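Local coordinates for protein Hia (Adhesin) (Haemophilus influenzae, PDB 3EMF) that serves as a trimeric autotransporter adhesin of the bacterial outer membrane, this fragment being its binding domain 2, which probably attaches the bacterium to host cells, at residues Phe17-Asn22 with Asn40-Ala46; Ala34-Leu39 with Lys65-Val69; Val5-Leu9 with Thr56-Asn62. All blocks are in the same frame, centred on the assembly; numbering follows the deposited sequence.

Contact 1. Residues Phe17-Asn22 with Asn40-Ala46; sequences FNFTNN and NLNEKNA
Asn21 and Asn22, with 69 and 50 Å² buried, bring the turn of Phe17-Asn22 against the extended run Glu43-Asn45. Phe19 to Asn21 have helical backbone angles, and Asn22 returns to an extended conformation (-118/167). CA atoms are nearest for Asn21 with Ala46 (5.3 Å) and for Asn22 with Lys44 (5.8 Å). Asn21 points toward 40-46, its CB 3.4 Å from Asn45 O, while a water links Asn21 ND2 (3.1 Å) to Lys44 O (2.8 Å). Asn22, an m rotamer, spans the contact with its amide: OD1 accepts from Lys44 N at 2.8 Å, and ND2 donates back to Asn18 O at 2.8 Å. A second water joins Glu43 OE2 (2.6 Å) to Asn18 N (2.7 Å). Phe17 (46 Å², chi1 t) brings ring-edge CD1 to 3.6 Å from Asn40 ND2, and its side chain touches Asp26 and Gln30 of helix 24-30. Each segment is shaped from within: Asn40 OD1 accepts from Asn42 N at 3.1 Å, an Asx turn, and Asn18 OD1 from Asn21 N at 3.0 Å. Two surface loops are thus paired by one direct hydrogen bond to Asn22 and bridging waters, an Asx motif closing the turn before helix 24-30.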
# COMPACT_ATOMS: atom_id res chain seq x y z
N PHE A 17 23.96 5.05 1.48
CA PHE A 17 23.09 5.83 2.35
C PHE A 17 23.98 6.37 3.44
O PHE A 17 24.85 5.65 3.96
CB PHE A 17 22.01 4.93 2.95
CG PHE A 17 21.20 5.57 4.05
CD1 PHE A 17 20.01 6.22 3.76
CD2 PHE A 17 21.61 5.50 5.37
CE1 PHE A 17 19.26 6.80 4.76
CE2 PHE A 17 20.87 6.07 6.38
CZ PHE A 17 19.69 6.72 6.07
N ASN A 18 23.81 7.64 3.79
CA ASN A 18 24.69 8.26 4.77
C ASN A 18 24.01 8.45 6.12
O ASN A 18 23.11 9.30 6.27
CB ASN A 18 25.20 9.60 4.27
CG ASN A 18 26.04 10.33 5.30
OD1 ASN A 18 25.62 10.51 6.44
ND2 ASN A 18 27.23 10.75 4.90
N PHE A 19 24.47 7.68 7.10
CA PHE A 19 23.81 7.66 8.40
C PHE A 19 23.82 9.00 9.13
O PHE A 19 22.86 9.34 9.82
CB PHE A 19 24.40 6.54 9.26
CG PHE A 19 24.03 5.18 8.77
CD1 PHE A 19 22.81 4.62 9.11
CD2 PHE A 19 24.88 4.48 7.95
CE1 PHE A 19 22.46 3.38 8.65
CE2 PHE A 19 24.53 3.23 7.49
CZ PHE A 19 23.32 2.68 7.84
N THR A 20 24.89 9.76 8.95
CA THR A 20 25.03 11.06 9.61
C THR A 20 23.91 12.03 9.25
O THR A 20 23.34 12.70 10.13
CB THR A 20 26.38 11.74 9.25
OG1 THR A 20 27.45 11.07 9.92
CG2 THR A 20 26.37 13.20 9.66
N ASN A 21 23.59 12.09 7.96
CA ASN A 21 22.68 13.09 7.41
C ASN A 21 21.21 12.76 7.61
O ASN A 21 20.34 13.59 7.34
CB ASN A 21 22.93 13.28 5.91
CG ASN A 21 24.37 13.61 5.60
OD1 ASN A 21 25.11 14.09 6.46
ND2 ASN A 21 24.77 13.37 4.36
N ASN A 22 20.92 11.55 8.06
CA ASN A 22 19.53 11.09 8.15
C ASN A 22 19.12 10.78 9.58
O ASN A 22 19.96 10.70 10.46
CB ASN A 22 19.32 9.88 7.24
CG ASN A 22 19.42 10.24 5.77
OD1 ASN A 22 18.46 10.76 5.20
ND2 ASN A 22 20.58 9.99 5.17
N ASN A 40 13.41 4.57 -0.92
CA ASN A 40 13.73 5.47 0.16
C ASN A 40 13.29 6.89 -0.22
O ASN A 40 14.01 7.61 -0.89
CB ASN A 40 15.22 5.45 0.49
CG ASN A 40 15.54 6.34 1.67
OD1 ASN A 40 14.67 7.06 2.16
ND2 ASN A 40 16.79 6.31 2.14
N LEU A 41 12.09 7.27 0.19
CA LEU A 41 11.55 8.55 -0.22
C LEU A 41 12.07 9.71 0.63
O LEU A 41 12.03 10.86 0.21
CB LEU A 41 10.01 8.51 -0.21
CG LEU A 41 9.38 7.79 -1.40
CD1 LEU A 41 7.86 7.73 -1.23
CD2 LEU A 41 9.74 8.48 -2.71
N ASN A 42 12.58 9.39 1.81
CA ASN A 42 12.89 10.44 2.78
C ASN A 42 14.38 10.70 3.01
O ASN A 42 14.77 11.17 4.08
CB ASN A 42 12.21 10.11 4.11
CG ASN A 42 11.96 11.34 4.95
OD1 ASN A 42 12.08 11.30 6.18
ND2 ASN A 42 11.63 12.44 4.30
N GLU A 43 15.20 10.42 2.00
CA GLU A 43 16.65 10.60 2.13
C GLU A 43 17.08 12.07 2.07
O GLU A 43 16.69 12.82 1.17
CB GLU A 43 17.41 9.77 1.09
CG GLU A 43 18.87 9.49 1.46
CD GLU A 43 19.57 8.52 0.49
OE1 GLU A 43 18.95 8.16 -0.54
OE2 GLU A 43 20.73 8.13 0.75
N LYS A 44 17.91 12.47 3.02
CA LYS A 44 18.32 13.87 3.17
C LYS A 44 19.79 14.08 2.88
O LYS A 44 20.58 13.12 2.85
CB LYS A 44 18.00 14.34 4.59
CG LYS A 44 16.53 14.60 4.79
CD LYS A 44 16.16 14.64 6.25
CE LYS A 44 14.85 15.37 6.43
NZ LYS A 44 13.87 14.94 5.41
N ASN A 45 20.18 15.34 2.66
CA ASN A 45 21.60 15.66 2.51
C ASN A 45 22.18 16.29 3.78
O ASN A 45 21.55 16.22 4.85
CB ASN A 45 21.86 16.54 1.28
CG ASN A 45 21.01 17.80 1.27
OD1 ASN A 45 20.63 18.28 0.20
ND2 ASN A 45 20.70 18.32 2.45
N ALA A 46 23.36 16.87 3.69
CA ALA A 46 23.96 17.53 4.85
C ALA A 46 23.03 18.60 5.43
O ALA A 46 23.00 18.82 6.64
CB ALA A 46 25.30 18.13 4.48
O HOH W 1 22.17 9.37 2.51
O HOH W 2 23.01 11.93 2.30
O HOH W 3 16.31 10.75 7.11

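Contact 2. Residues Ala34-Leu39 with Lys65-Val69; sequences AYKGLL and KLGWV
Val69 sets its CG2 methyl over the face of the Tyr35 ring, 3.6 Å from the ring centroid and 10° off the normal, a CH-pi contact. The same CG2 meets Leu38 CD1 at 3.8 Å, and Val69 CG1 lies 4.1 Å from Ala34 CB, so this t-rotamer valine packs against Ala34, Tyr35 and Leu38. A type II beta turn from Tyr35 to Leu38 bends the chain here, closed by Leu38 N to Tyr35 O at 2.9 Å; Gly37 supplies the positive phi (93/-11). Leu39 N then donates to Lys65 O at 2.8 Å, with Leu38 CA 3.4 Å from the same Lys65 O. The CA atoms of Leu38 and Lys65 are 4.8 Å apart, those of Ala34 and Val69 6.8 Å. Leu38 CD2 lies 4.2 Å from Gly67 CA, and Leu39 CD2 4.2 Å from Leu66 CD2. Lys65-Val69 runs from loop into strand 67-74, and Val69 pairs in parallel with a strand of the second subunit, carrying the sheet across the interface. Tyr35 OH bonds to Lys108 of the third subunit and Glu89 of the second. Trp68 points away from 34-39, its ring meeting Trp68 of both other subunits edge-to-face, as expected of the Trp ring domain.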
# COMPACT_ATOMS: atom_id res chain seq x y z
N ALA A 34 13.82 -6.40 6.16
CA ALA A 34 12.39 -6.21 5.86
C ALA A 34 12.13 -5.05 4.90
O ALA A 34 11.20 -5.10 4.08
CB ALA A 34 11.62 -6.02 7.15
N TYR A 35 12.94 -4.00 4.99
CA TYR A 35 12.75 -2.82 4.16
C TYR A 35 13.59 -2.86 2.91
O TYR A 35 13.47 -1.99 2.04
CB TYR A 35 13.07 -1.54 4.94
CG TYR A 35 12.05 -1.22 5.99
CD1 TYR A 35 11.09 -0.23 5.79
CD2 TYR A 35 12.03 -1.93 7.18
CE1 TYR A 35 10.14 0.04 6.76
CE2 TYR A 35 11.08 -1.68 8.15
CZ TYR A 35 10.16 -0.69 7.94
OH TYR A 35 9.23 -0.44 8.94
N LYS A 36 14.46 -3.86 2.81
CA LYS A 36 15.44 -3.86 1.74
C LYS A 36 14.77 -3.82 0.38
O LYS A 36 13.96 -4.69 0.06
CB LYS A 36 16.35 -5.11 1.81
CG LYS A 36 17.40 -5.13 0.72
CD LYS A 36 18.31 -6.39 0.83
CE LYS A 36 19.29 -6.46 -0.35
NZ LYS A 36 19.77 -7.86 -0.62
N GLY A 37 15.14 -2.84 -0.44
CA GLY A 37 14.57 -2.75 -1.78
C GLY A 37 13.33 -1.86 -1.88
O GLY A 37 12.87 -1.56 -2.97
N LEU A 38 12.76 -1.45 -0.75
CA LEU A 38 11.67 -0.47 -0.81
C LEU A 38 12.27 0.89 -1.10
O LEU A 38 13.40 1.17 -0.70
CB LEU A 38 10.86 -0.43 0.49
CG LEU A 38 10.10 -1.69 0.90
CD1 LEU A 38 9.28 -1.47 2.20
CD2 LEU A 38 9.20 -2.14 -0.23
N LEU A 39 11.51 1.75 -1.78
CA LEU A 39 11.98 3.07 -2.15
C LEU A 39 12.28 3.88 -0.90
O LEU A 39 11.52 3.87 0.07
CB LEU A 39 10.91 3.79 -3.00
CG LEU A 39 11.36 4.92 -3.93
CD1 LEU A 39 12.42 4.41 -4.90
CD2 LEU A 39 10.14 5.48 -4.68
N LYS A 65 9.01 -0.08 -6.50
CA LYS A 65 9.66 -0.17 -5.20
C LYS A 65 8.79 0.38 -4.08
O LYS A 65 9.24 0.50 -2.94
CB LYS A 65 10.99 0.57 -5.22
CG LYS A 65 11.99 0.01 -6.21
CD LYS A 65 13.35 0.66 -5.98
CE LYS A 65 14.42 0.01 -6.84
NZ LYS A 65 14.10 0.09 -8.30
N LEU A 66 7.55 0.69 -4.39
CA LEU A 66 6.59 1.12 -3.38
C LEU A 66 6.06 -0.05 -2.56
O LEU A 66 5.90 -1.16 -3.06
CB LEU A 66 5.42 1.84 -4.04
CG LEU A 66 5.70 3.16 -4.76
CD1 LEU A 66 4.38 3.65 -5.37
CD2 LEU A 66 6.26 4.18 -3.81
N GLY A 67 5.76 0.20 -1.30
CA GLY A 67 5.24 -0.85 -0.47
C GLY A 67 5.22 -0.48 0.99
O GLY A 67 5.65 0.60 1.38
N TRP A 68 4.68 -1.39 1.79
CA TRP A 68 4.72 -1.23 3.23
C TRP A 68 5.15 -2.56 3.82
O TRP A 68 5.08 -3.60 3.16
CB TRP A 68 3.34 -0.77 3.77
CG TRP A 68 2.17 -1.56 3.29
CD1 TRP A 68 1.51 -1.43 2.09
CD2 TRP A 68 1.47 -2.58 4.02
NE1 TRP A 68 0.46 -2.32 2.03
CE2 TRP A 68 0.41 -3.02 3.21
CE3 TRP A 68 1.64 -3.16 5.28
CZ2 TRP A 68 -0.47 -4.03 3.62
CZ3 TRP A 68 0.76 -4.15 5.68
CH2 TRP A 68 -0.28 -4.57 4.86
N VAL A 69 5.56 -2.54 5.08
CA VAL A 69 6.06 -3.74 5.73
C VAL A 69 4.99 -4.40 6.60
O VAL A 69 4.32 -3.74 7.40
CB VAL A 69 7.32 -3.44 6.55
CG1 VAL A 69 7.76 -4.68 7.28
CG2 VAL A 69 8.44 -2.92 5.63

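Contact 3. Residues Val5-Leu9 with Thr56-Asn62; sequences VTNKL and TAATVGN
Val5-Asn7 is extended and bends at Lys8 (-99/7), while Thr56-Thr59 runs extended into the start of helix 60-63. The CA atoms of Thr6 and Thr59 are 6.5 Å apart, those of Asn7 and Ala57 7.2 Å, and those of Leu9 and Asn62 7.9 Å. Thr59 (chi1 p) is the N-cap: its OG1 accepts from Asn62 N at 3.0 Å, and its CG2 lies 3.5 Å from Val5 O. Asn7, with 73 Å² buried, is the central side chain. As a p rotamer it points into the other segment, donating from ND2 to Ala57 O at 2.9 Å, with CB 3.8 Å from Thr56 CG2. Val5 CG1 packs on Ala57 CB at 3.7 Å, and Leu9 turns toward Asn62. The 56-62 segment also makes backbone hydrogen bonds to both neighbouring subunits, and Val60 of the second subunit packs on Asn7 and Leu9. One directional amide-to-carbonyl bond, flanked by small apolar contacts, thus ties 5-9 to 56-62, both of which meet the neighbouring subunits.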
# COMPACT_ATOMS: atom_id res chain seq x y z
N VAL A 5 13.38 8.78 -18.57
CA VAL A 5 13.27 9.58 -17.36
C VAL A 5 13.91 8.85 -16.18
O VAL A 5 13.64 7.66 -15.96
CB VAL A 5 11.79 9.88 -17.01
CG1 VAL A 5 11.68 10.56 -15.65
CG2 VAL A 5 11.15 10.71 -18.10
N THR A 6 14.74 9.56 -15.43
CA THR A 6 15.39 8.99 -14.26
C THR A 6 15.35 9.96 -13.08
O THR A 6 15.12 11.15 -13.26
CB THR A 6 16.86 8.63 -14.55
OG1 THR A 6 17.63 9.84 -14.73
CG2 THR A 6 16.95 7.79 -15.81
N ASN A 7 15.56 9.45 -11.87
CA ASN A 7 15.81 10.31 -10.73
C ASN A 7 16.80 9.63 -9.79
O ASN A 7 17.26 8.53 -10.07
CB ASN A 7 14.50 10.75 -10.04
CG ASN A 7 13.71 9.60 -9.47
OD1 ASN A 7 14.28 8.63 -8.97
ND2 ASN A 7 12.38 9.71 -9.52
N LYS A 8 17.16 10.30 -8.70
CA LYS A 8 18.26 9.84 -7.85
C LYS A 8 17.81 9.06 -6.62
O LYS A 8 18.63 8.72 -5.77
CB LYS A 8 19.12 11.04 -7.41
CG LYS A 8 20.18 11.49 -8.41
CD LYS A 8 20.86 12.77 -7.91
CE LYS A 8 22.08 13.14 -8.74
NZ LYS A 8 22.88 14.24 -8.11
N LEU A 9 16.52 8.76 -6.52
CA LEU A 9 16.00 7.96 -5.41
C LEU A 9 16.68 6.61 -5.26
O LEU A 9 16.86 5.87 -6.23
CB LEU A 9 14.49 7.72 -5.57
CG LEU A 9 13.58 8.94 -5.49
CD1 LEU A 9 12.13 8.57 -5.90
CD2 LEU A 9 13.63 9.58 -4.10
N THR A 56 9.89 16.42 -8.76
CA THR A 56 10.74 15.60 -9.59
C THR A 56 9.83 14.55 -10.21
O THR A 56 8.90 14.07 -9.56
CB THR A 56 11.81 14.90 -8.73
OG1 THR A 56 12.56 15.90 -8.03
CG2 THR A 56 12.75 14.05 -9.59
N ALA A 57 10.09 14.22 -11.47
CA ALA A 57 9.36 13.15 -12.16
C ALA A 57 9.52 11.84 -11.40
O ALA A 57 10.63 11.44 -11.06
CB ALA A 57 9.87 12.99 -13.57
N ALA A 58 8.40 11.18 -11.10
CA ALA A 58 8.45 9.82 -10.60
C ALA A 58 8.59 8.87 -11.79
O ALA A 58 8.10 9.16 -12.88
CB ALA A 58 7.22 9.49 -9.80
N THR A 59 9.29 7.77 -11.61
CA THR A 59 9.46 6.79 -12.69
C THR A 59 8.69 5.50 -12.41
O THR A 59 8.29 5.24 -11.28
CB THR A 59 10.93 6.42 -12.89
OG1 THR A 59 11.36 5.61 -11.79
CG2 THR A 59 11.78 7.69 -12.97
N VAL A 60 8.49 4.70 -13.45
CA VAL A 60 7.86 3.40 -13.28
C VAL A 60 8.74 2.53 -12.38
O VAL A 60 8.24 1.79 -11.56
CB VAL A 60 7.58 2.72 -14.64
CG1 VAL A 60 7.00 1.31 -14.43
CG2 VAL A 60 6.62 3.60 -15.46
N GLY A 61 10.07 2.65 -12.51
CA GLY A 61 10.94 1.97 -11.58
C GLY A 61 10.64 2.31 -10.12
O GLY A 61 10.74 1.46 -9.23
N ASN A 62 10.29 3.57 -9.86
CA ASN A 62 9.92 3.99 -8.51
C ASN A 62 8.66 3.25 -8.04
O ASN A 62 8.59 2.80 -6.90
CB ASN A 62 9.65 5.49 -8.46
CG ASN A 62 10.88 6.36 -8.69
OD1 ASN A 62 12.03 5.95 -8.49
ND2 ASN A 62 10.63 7.61 -9.12

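Overall arrangement
Along the chain the segments come in the order 5-9, 17-22, 34-39, 40-46, 56-62 and 65-69, so contact 1 is nested inside the loop closed by contact 3, and contact 2 crosses both. Their centres form a nearly even triangle, 16 to 17 Å on a side. Segments 34-39 and 40-46 are continuous, while helix 60-63 leads from contact 3 to strand 67-74 of contact 2. Leu9 CD1 packs on Leu39 CD2 (3.9 Å) and Leu41 CD2 (4.0 Å). Contact 1 lies at the surface and meets the second subunit at Leu41 alone, whereas contacts 2 and 3 reach both other subunits. The mostly loop-built N-terminal region is thereby fastened to the Trp ring domain and the trimer interface.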